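Local coordinates for protein Alpha/beta hydrolase (PDB 6KSU) that probably cyclises non-ribosomal peptides by macrolactamization, with a penicillin-binding-protein-like domain and a C-terminal beta barrel, at residues D298-G303 / T446-R451; D431-R436 / A459-G464. All coordinates share one frame; numbering follows the deposited sequence.

Contacts 1 and 2 lie with their centres 7 Å apart in the C-terminal barrel: contact 1 is on strand 445-451, and contact 2 joins the two neighbours of that strand, 432-437 and 458-463. Contact 1 works from the outside: a loop of the beta-lactamase-like domain rests on the outer surface of strand 445-451, partly buried, with a ring lying on an arginine chain and a carboxylate nearby. Contact 2 is the inside counterpart, buried and apolar, in which the flanking strands reach each other across the middle one. The two are joined by Q462, whose OE1 is hydrogen-bonded to R448 NE at 2.5 Å, and by F449, which meets F433 inside.

Contact 1. Residues D298-G303 / T446-R451; sequences DAEPFG and TGRFVR
The interface between the beta-lactamase-like domain and the C-terminal antiparallel beta barrel is made here by the ring of F302, which lies on the chain of R448 on barrel strand 445-451. F302 belongs to the irregular loop between helix 286-293 and strand 307-308, and P301 before it is the centre of an inverse gamma turn. R448 offers a CH-pi contact: its CG, set between the backbone N and the carbonyl carbon (chi1 67°), stands over one face of the F302 ring, 3.9 Å from the centroid and 21° off the ring normal, displaced toward the rim. Farther out, CD lies alongside F302 CG, and F302 CB lies over one face of the guanidinium, 3.9 Å from R448 NE, the ring and guanidinium planes being only 8° apart. The chain is extended from CG to NE, which carries R448 NH2 past the ring to 3.7 Å from E300 O, too far for a hydrogen bond. At the other end of the ring, F302 CE2 comes to 3.3 Å from G447 C, and G447 CA sits at the ring edge, in plane. The guanidinium is steered from the barrel, since NE of R448 is hydrogen-bonded to Q462 OE1 on strand 458-463. The sheet pairing is kept as well, through backbone bonds of R448 with Q462 and of G447 with F433. L432, Q462 and P379 also touch F302. E300 can add at most a weak attraction and no salt bridge: its OE1 lies 4.4 Å from R448 NH1, well out of the guanidinium plane, with no N-H aimed at it.

Contact 2. Residues D431-R436 / A459-G464; sequences DLFVAR and ALLQYG
F433 and L461 meet at about a right angle, the aromatic side chain of strand 432-437 lying across the branched end of the leucine on strand 458-463. The touching atoms are few. CE1 of F433 comes to 3.8 Å from CG of L461, and the neighbouring CZ lies 4.1 Å from L461 CD2, so the leucine meets the far end of the ring. CG of F433 sits between the backbone N and the carbonyl carbon (chi1 73°); F433 CB points toward strand 458-463 and the ring continues from it. L461 starts differently: its CA-CB bond heads neither toward nor away from the phenylalanine, but with CG anti to the backbone N (chi1 175°) the branch point comes round to the ring. The ring also lies near the backbone here, with F433 CE1 4.3 Å from Q462 O. The two strands are not hydrogen-bonded to each other; F433 and L461 are the nearest pair, with CA atoms 9.5 Å apart, because strand 445-451 runs between them. That middle strand pairs through its backbone with both neighbours, and its F449 ring meets the F433 ring. L425 and L427 of strand 420-427 and I445 of strand 445-451 also touch F433. Q462 sets out away from strand 432-437. Near the start of 459-464, A459 and L460 both face V450, a classic beta bulge. The buried leucine-phenylalanine pair, bridging next-but-one strands over a shared neighbour, is the arrangement found in the apolar core of a closed antiparallel beta barrel.

Contact 1. Residues D298-G303 / T446-R451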
ATOM      1  N   ASP A 298      18.709   0.866  -6.465  1.00 40.15           N
ATOM      2  CA  ASP A 298      19.278   2.033  -5.801  1.00 42.99           C
ATOM      3  C   ASP A 298      18.202   2.965  -5.250  1.00 42.75           C
ATOM      4  O   ASP A 298      18.404   4.179  -5.180  1.00 46.56           O
ATOM      5  CB  ASP A 298      20.221   2.799  -6.746  1.00 48.50           C
ATOM      6  CG  ASP A 298      21.692   2.514  -6.470  1.00 60.35           C
ATOM      7  OD1 ASP A 298      21.992   1.719  -5.547  1.00 61.20           O
ATOM      8  OD2 ASP A 298      22.552   3.102  -7.164  1.00 72.72           O
ATOM      9  N   ALA A 299      17.038   2.412  -4.852  1.00 40.98           N
ATOM     10  CA  ALA A 299      16.019   3.235  -4.185  1.00 37.73           C
ATOM     11  C   ALA A 299      15.224   2.347  -3.221  1.00 35.03           C
ATOM     12  O   ALA A 299      14.082   1.971  -3.477  1.00 37.24           O
ATOM     13  CB  ALA A 299      15.096   3.923  -5.190  1.00 38.79           C
ATOM     14  N   GLU A 300      15.831   2.029  -2.082  1.00 32.31           N
ATOM     15  CA  GLU A 300      15.175   1.148  -1.116  1.00 37.13           C
ATOM     16  C   GLU A 300      13.980   1.841  -0.451  1.00 35.79           C
ATOM     17  O   GLU A 300      14.101   2.989  -0.007  1.00 30.43           O
ATOM     18  CB  GLU A 300      16.178   0.681  -0.057  1.00 39.07           C
ATOM     19  CG  GLU A 300      15.797  -0.653   0.611  1.00 43.84           C
ATOM     20  CD  GLU A 300      16.132  -0.722   2.116  1.00 46.73           C
ATOM     21  OE1 GLU A 300      17.283  -0.400   2.490  1.00 44.22           O
ATOM     22  OE2 GLU A 300      15.241  -1.115   2.916  1.00 47.14           O
ATOM     23  N   PRO A 301      12.796   1.171  -0.361  1.00 33.40           N
ATOM     24  CA  PRO A 301      11.641   1.719   0.402  1.00 30.15           C
ATOM     25  C   PRO A 301      11.846   1.571   1.903  1.00 29.66           C
ATOM     26  O   PRO A 301      11.242   0.727   2.578  1.00 32.91           O
ATOM     27  CB  PRO A 301      10.463   0.879  -0.123  1.00 27.15           C
ATOM     28  CG  PRO A 301      11.062  -0.399  -0.570  1.00 27.24           C
ATOM     29  CD  PRO A 301      12.510  -0.150  -0.946  1.00 28.53           C
ATOM     30  N   PHE A 302      12.717   2.427   2.444  1.00 33.54           N
ATOM     31  CA  PHE A 302      13.243   2.232   3.791  1.00 32.86           C
ATOM     32  C   PHE A 302      12.143   2.315   4.844  1.00 31.24           C
ATOM     33  O   PHE A 302      11.462   3.335   4.970  1.00 30.53           O
ATOM     34  CB  PHE A 302      14.337   3.269   4.071  1.00 36.46           C
ATOM     35  CG  PHE A 302      15.164   2.942   5.256  1.00 31.75           C
ATOM     36  CD1 PHE A 302      16.094   1.916   5.195  1.00 36.41           C
ATOM     37  CD2 PHE A 302      15.001   3.635   6.437  1.00 37.25           C
ATOM     38  CE1 PHE A 302      16.850   1.589   6.285  1.00 36.16           C
ATOM     39  CE2 PHE A 302      15.755   3.315   7.539  1.00 43.28           C
ATOM     40  CZ  PHE A 302      16.682   2.284   7.462  1.00 41.54           C
ATOM     41  N   GLY A 303      11.988   1.248   5.618  1.00 23.28           N
ATOM     42  CA  GLY A 303      10.965   1.195   6.643  1.00 29.08           C
ATOM     43  C   GLY A 303       9.621   0.631   6.216  1.00 30.33           C
ATOM     44  O   GLY A 303       8.678   0.666   7.015  1.00 34.87           O
ATOM     45  N   THR A 446      12.398   4.580  13.668  1.00 29.48           N
ATOM     46  CA  THR A 446      13.637   4.188  13.011  1.00 29.26           C
ATOM     47  C   THR A 446      13.598   4.640  11.559  1.00 31.49           C
ATOM     48  O   THR A 446      12.687   4.275  10.814  1.00 26.78           O
ATOM     49  CB  THR A 446      13.875   2.688  13.078  1.00 36.24           C
ATOM     50  OG1 THR A 446      14.153   2.322  14.433  1.00 30.45           O
ATOM     51  CG2 THR A 446      15.062   2.311  12.178  1.00 41.59           C
ATOM     52  N   GLY A 447      14.579   5.442  11.171  1.00 29.26           N
ATOM     53  CA  GLY A 447      14.672   5.914   9.816  1.00 28.03           C
ATOM     54  C   GLY A 447      16.122   6.039   9.393  1.00 28.65           C
ATOM     55  O   GLY A 447      17.018   5.536  10.074  1.00 32.44           O
ATOM     56  N   ARG A 448      16.362   6.692   8.259  1.00 26.53           N
ATOM     57  CA  ARG A 448      17.713   7.020   7.820  1.00 30.56           C
ATOM     58  C   ARG A 448      17.730   8.410   7.204  1.00 23.66           C
ATOM     59  O   ARG A 448      16.706   8.955   6.789  1.00 21.29           O
ATOM     60  CB  ARG A 448      18.274   6.023   6.805  1.00 30.43           C
ATOM     61  CG  ARG A 448      17.540   6.039   5.447  1.00 32.09           C
ATOM     62  CD  ARG A 448      18.251   5.168   4.444  1.00 28.05           C
ATOM     63  NE  ARG A 448      17.574   5.173   3.162  1.00 32.28           N
ATOM     64  CZ  ARG A 448      17.951   4.444   2.119  1.00 35.81           C
ATOM     65  NH1 ARG A 448      19.006   3.644   2.205  1.00 33.05           N
ATOM     66  NH2 ARG A 448      17.266   4.519   0.989  1.00 35.74           N
ATOM     67  N   PHE A 449      18.914   8.996   7.207  1.00 25.51           N
ATOM     68  CA  PHE A 449      19.211  10.171   6.406  1.00 27.59           C
ATOM     69  C   PHE A 449      19.761   9.757   5.053  1.00 23.37           C
ATOM     70  O   PHE A 449      20.390   8.707   4.905  1.00 24.95           O
ATOM     71  CB  PHE A 449      20.204  11.073   7.131  1.00 29.83           C
ATOM     72  CG  PHE A 449      19.669  11.580   8.427  1.00 27.62           C
ATOM     73  CD1 PHE A 449      18.850  12.688   8.453  1.00 28.33           C
ATOM     74  CD2 PHE A 449      19.912  10.897   9.601  1.00 32.03           C
ATOM     75  CE1 PHE A 449      18.325  13.134   9.648  1.00 37.91           C
ATOM     76  CE2 PHE A 449      19.387  11.334  10.790  1.00 29.49           C
ATOM     77  CZ  PHE A 449      18.595  12.452  10.816  1.00 30.17           C
ATOM     78  N   VAL A 450      19.495  10.591   4.061  1.00 22.70           N
ATOM     79  CA  VAL A 450      19.943  10.361   2.696  1.00 26.10           C
ATOM     80  C   VAL A 450      20.622  11.629   2.196  1.00 25.05           C
ATOM     81  O   VAL A 450      20.104  12.736   2.389  1.00 26.17           O
ATOM     82  CB  VAL A 450      18.768   9.958   1.780  1.00 24.50           C
ATOM     83  CG1 VAL A 450      19.256   9.693   0.353  1.00 23.83           C
ATOM     84  CG2 VAL A 450      18.089   8.732   2.355  1.00 21.96           C
ATOM     85  N   ARG A 451      21.786  11.460   1.580  1.00 25.71           N
ATOM     86  CA  ARG A 451      22.531  12.522   0.920  1.00 29.77           C
ATOM     87  C   ARG A 451      22.408  12.362  -0.589  1.00 31.34           C
ATOM     88  O   ARG A 451      22.261  11.245  -1.099  1.00 31.94           O
ATOM     89  CB  ARG A 451      24.017  12.481   1.300  1.00 28.94           C
ATOM     90  CG  ARG A 451      24.300  12.641   2.796  1.00 33.29           C
ATOM     91  CD  ARG A 451      25.716  12.203   3.186  1.00 31.45           C
ATOM     92  NE  ARG A 451      25.755  11.733   4.566  1.00 34.25           N
ATOM     93  CZ  ARG A 451      25.896  12.537   5.615  1.00 31.79           C
ATOM     94  NH1 ARG A 451      26.006  13.845   5.415  1.00 26.62           N
ATOM     95  NH2 ARG A 451      25.912  12.041   6.853  1.00 37.41           N
TER

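Contact 2. Residues D431-R436 / A459-G464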
ATOM      1  N   ASP A 431      24.101   6.077   8.268  1.00 27.42           N
ATOM      2  CA  ASP A 431      23.118   7.163   8.288  1.00 29.23           C
ATOM      3  C   ASP A 431      21.777   6.714   8.882  1.00 33.17           C
ATOM      4  O   ASP A 431      20.734   7.299   8.590  1.00 25.55           O
ATOM      5  CB  ASP A 431      22.902   7.768   6.884  1.00 35.95           C
ATOM      6  CG  ASP A 431      23.991   8.794   6.478  1.00 38.42           C
ATOM      7  OD1 ASP A 431      24.149   9.038   5.261  1.00 42.98           O
ATOM      8  OD2 ASP A 431      24.683   9.361   7.354  1.00 38.49           O
ATOM      9  N   LEU A 432      21.781   5.686   9.723  1.00 31.19           N
ATOM     10  CA  LEU A 432      20.570   5.302  10.426  1.00 33.14           C
ATOM     11  C   LEU A 432      20.315   6.218  11.620  1.00 32.33           C
ATOM     12  O   LEU A 432      21.204   6.918  12.107  1.00 28.01           O
ATOM     13  CB  LEU A 432      20.666   3.854  10.902  1.00 36.55           C
ATOM     14  CG  LEU A 432      20.277   2.785   9.885  1.00 44.53           C
ATOM     15  CD1 LEU A 432      21.167   1.547  10.017  1.00 46.94           C
ATOM     16  CD2 LEU A 432      18.812   2.442  10.086  1.00 41.33           C
ATOM     17  N   PHE A 433      19.075   6.193  12.104  1.00 32.26           N
ATOM     18  CA  PHE A 433      18.747   6.909  13.322  1.00 26.52           C
ATOM     19  C   PHE A 433      17.548   6.259  13.974  1.00 31.35           C
ATOM     20  O   PHE A 433      16.656   5.727  13.300  1.00 27.17           O
ATOM     21  CB  PHE A 433      18.438   8.387  13.080  1.00 26.77           C
ATOM     22  CG  PHE A 433      17.103   8.644  12.430  1.00 29.70           C
ATOM     23  CD1 PHE A 433      17.027   8.943  11.075  1.00 29.62           C
ATOM     24  CD2 PHE A 433      15.923   8.620  13.173  1.00 32.30           C
ATOM     25  CE1 PHE A 433      15.820   9.211  10.482  1.00 27.65           C
ATOM     26  CE2 PHE A 433      14.705   8.863  12.575  1.00 31.88           C
ATOM     27  CZ  PHE A 433      14.647   9.164  11.238  1.00 30.01           C
ATOM     28  N   VAL A 434      17.521   6.348  15.295  1.00 27.89           N
ATOM     29  CA  VAL A 434      16.380   5.938  16.097  1.00 23.97           C
ATOM     30  C   VAL A 434      15.958   7.131  16.944  1.00 30.57           C
ATOM     31  O   VAL A 434      16.800   7.762  17.603  1.00 28.59           O
ATOM     32  CB  VAL A 434      16.735   4.731  16.971  1.00 29.69           C
ATOM     33  CG1 VAL A 434      15.607   4.421  17.961  1.00 27.23           C
ATOM     34  CG2 VAL A 434      17.037   3.541  16.094  1.00 28.69           C
ATOM     35  N   ALA A 435      14.671   7.468  16.894  1.00 25.93           N
ATOM     36  CA  ALA A 435      14.094   8.544  17.696  1.00 25.50           C
ATOM     37  C   ALA A 435      13.215   7.902  18.764  1.00 27.84           C
ATOM     38  O   ALA A 435      12.211   7.261  18.436  1.00 25.13           O
ATOM     39  CB  ALA A 435      13.279   9.505  16.831  1.00 17.46           C
ATOM     40  N   ARG A 436      13.588   8.051  20.029  1.00 27.76           N
ATOM     41  CA  ARG A 436      12.797   7.482  21.117  1.00 28.21           C
ATOM     42  C   ARG A 436      11.904   8.569  21.695  1.00 26.51           C
ATOM     43  O   ARG A 436      12.383   9.658  22.014  1.00 26.22           O
ATOM     44  CB  ARG A 436      13.668   6.860  22.210  1.00 28.97           C
ATOM     45  CG  ARG A 436      12.829   6.159  23.331  1.00 43.60           C
ATOM     46  CD  ARG A 436      12.717   4.601  23.242  1.00 44.75           C
ATOM     47  NE  ARG A 436      11.385   4.127  22.832  1.00 50.30           N
ATOM     48  CZ  ARG A 436      10.938   2.878  22.979  1.00 39.04           C
ATOM     49  NH1 ARG A 436      11.693   1.951  23.547  1.00 42.86           N
ATOM     50  NH2 ARG A 436       9.724   2.560  22.579  1.00 42.27           N
ATOM     51  N   ALA A 459      20.259  15.727   2.947  1.00 24.42           N
ATOM     52  CA  ALA A 459      19.168  16.274   2.153  1.00 32.72           C
ATOM     53  C   ALA A 459      17.817  15.617   2.424  1.00 33.09           C
ATOM     54  O   ALA A 459      16.775  16.258   2.227  1.00 29.18           O
ATOM     55  CB  ALA A 459      19.492  16.161   0.655  1.00 25.41           C
ATOM     56  N   LEU A 460      17.809  14.367   2.880  1.00 30.33           N
ATOM     57  CA  LEU A 460      16.570  13.643   3.117  1.00 33.12           C
ATOM     58  C   LEU A 460      16.606  12.910   4.445  1.00 28.07           C
ATOM     59  O   LEU A 460      17.644  12.383   4.858  1.00 25.05           O
ATOM     60  CB  LEU A 460      16.290  12.613   2.016  1.00 37.32           C
ATOM     61  CG  LEU A 460      15.790  13.216   0.720  1.00 33.95           C
ATOM     62  CD1 LEU A 460      15.337  12.090  -0.197  1.00 37.14           C
ATOM     63  CD2 LEU A 460      14.664  14.184   1.049  1.00 34.92           C
ATOM     64  N   LEU A 461      15.448  12.870   5.085  1.00 25.65           N
ATOM     65  CA  LEU A 461      15.132  11.932   6.146  1.00 28.32           C
ATOM     66  C   LEU A 461      14.037  11.005   5.622  1.00 29.51           C
ATOM     67  O   LEU A 461      13.017  11.481   5.106  1.00 32.47           O
ATOM     68  CB  LEU A 461      14.680  12.720   7.384  1.00 32.64           C
ATOM     69  CG  LEU A 461      14.146  12.160   8.697  1.00 39.23           C
ATOM     70  CD1 LEU A 461      14.273  13.256   9.774  1.00 28.07           C
ATOM     71  CD2 LEU A 461      12.697  11.609   8.611  1.00 32.70           C
ATOM     72  N   GLN A 462      14.244   9.686   5.709  1.00 25.28           N
ATOM     73  CA  GLN A 462      13.149   8.786   5.385  1.00 28.94           C
ATOM     74  C   GLN A 462      12.937   7.743   6.480  1.00 26.85           C
ATOM     75  O   GLN A 462      13.883   7.279   7.124  1.00 27.69           O
ATOM     76  CB  GLN A 462      13.321   8.133   3.983  1.00 27.42           C
ATOM     77  CG  GLN A 462      14.486   7.226   3.781  1.00 33.13           C
ATOM     78  CD  GLN A 462      14.611   6.752   2.338  1.00 28.19           C
ATOM     79  OE1 GLN A 462      15.452   5.916   2.039  1.00 27.41           O
ATOM     80  NE2 GLN A 462      13.775   7.285   1.439  1.00 27.38           N
ATOM     81  N   TYR A 463      11.658   7.409   6.683  1.00 21.88           N
ATOM     82  CA  TYR A 463      11.149   6.416   7.632  1.00 23.43           C
ATOM     83  C   TYR A 463       9.727   6.059   7.227  1.00 24.21           C
ATOM     84  O   TYR A 463       9.011   6.889   6.662  1.00 24.69           O
ATOM     85  CB  TYR A 463      11.143   6.935   9.082  1.00 25.75           C
ATOM     86  CG  TYR A 463      10.020   7.917   9.416  1.00 26.54           C
ATOM     87  CD1 TYR A 463       8.871   7.491  10.090  1.00 26.94           C
ATOM     88  CD2 TYR A 463      10.114   9.271   9.077  1.00 27.27           C
ATOM     89  CE1 TYR A 463       7.849   8.381  10.422  1.00 26.55           C
ATOM     90  CE2 TYR A 463       9.086  10.174   9.391  1.00 30.58           C
ATOM     91  CZ  TYR A 463       7.955   9.714  10.073  1.00 36.80           C
ATOM     92  OH  TYR A 463       6.922  10.570  10.404  1.00 41.73           O
ATOM     93  N   GLY A 464       9.306   4.841   7.570  1.00 24.22           N
ATOM     94  CA  GLY A 464       8.000   4.353   7.124  1.00 28.07           C
ATOM     95  C   GLY A 464       7.800   4.469   5.616  1.00 24.44           C
ATOM     96  O   GLY A 464       6.680   4.662   5.143  1.00 27.70           O
TER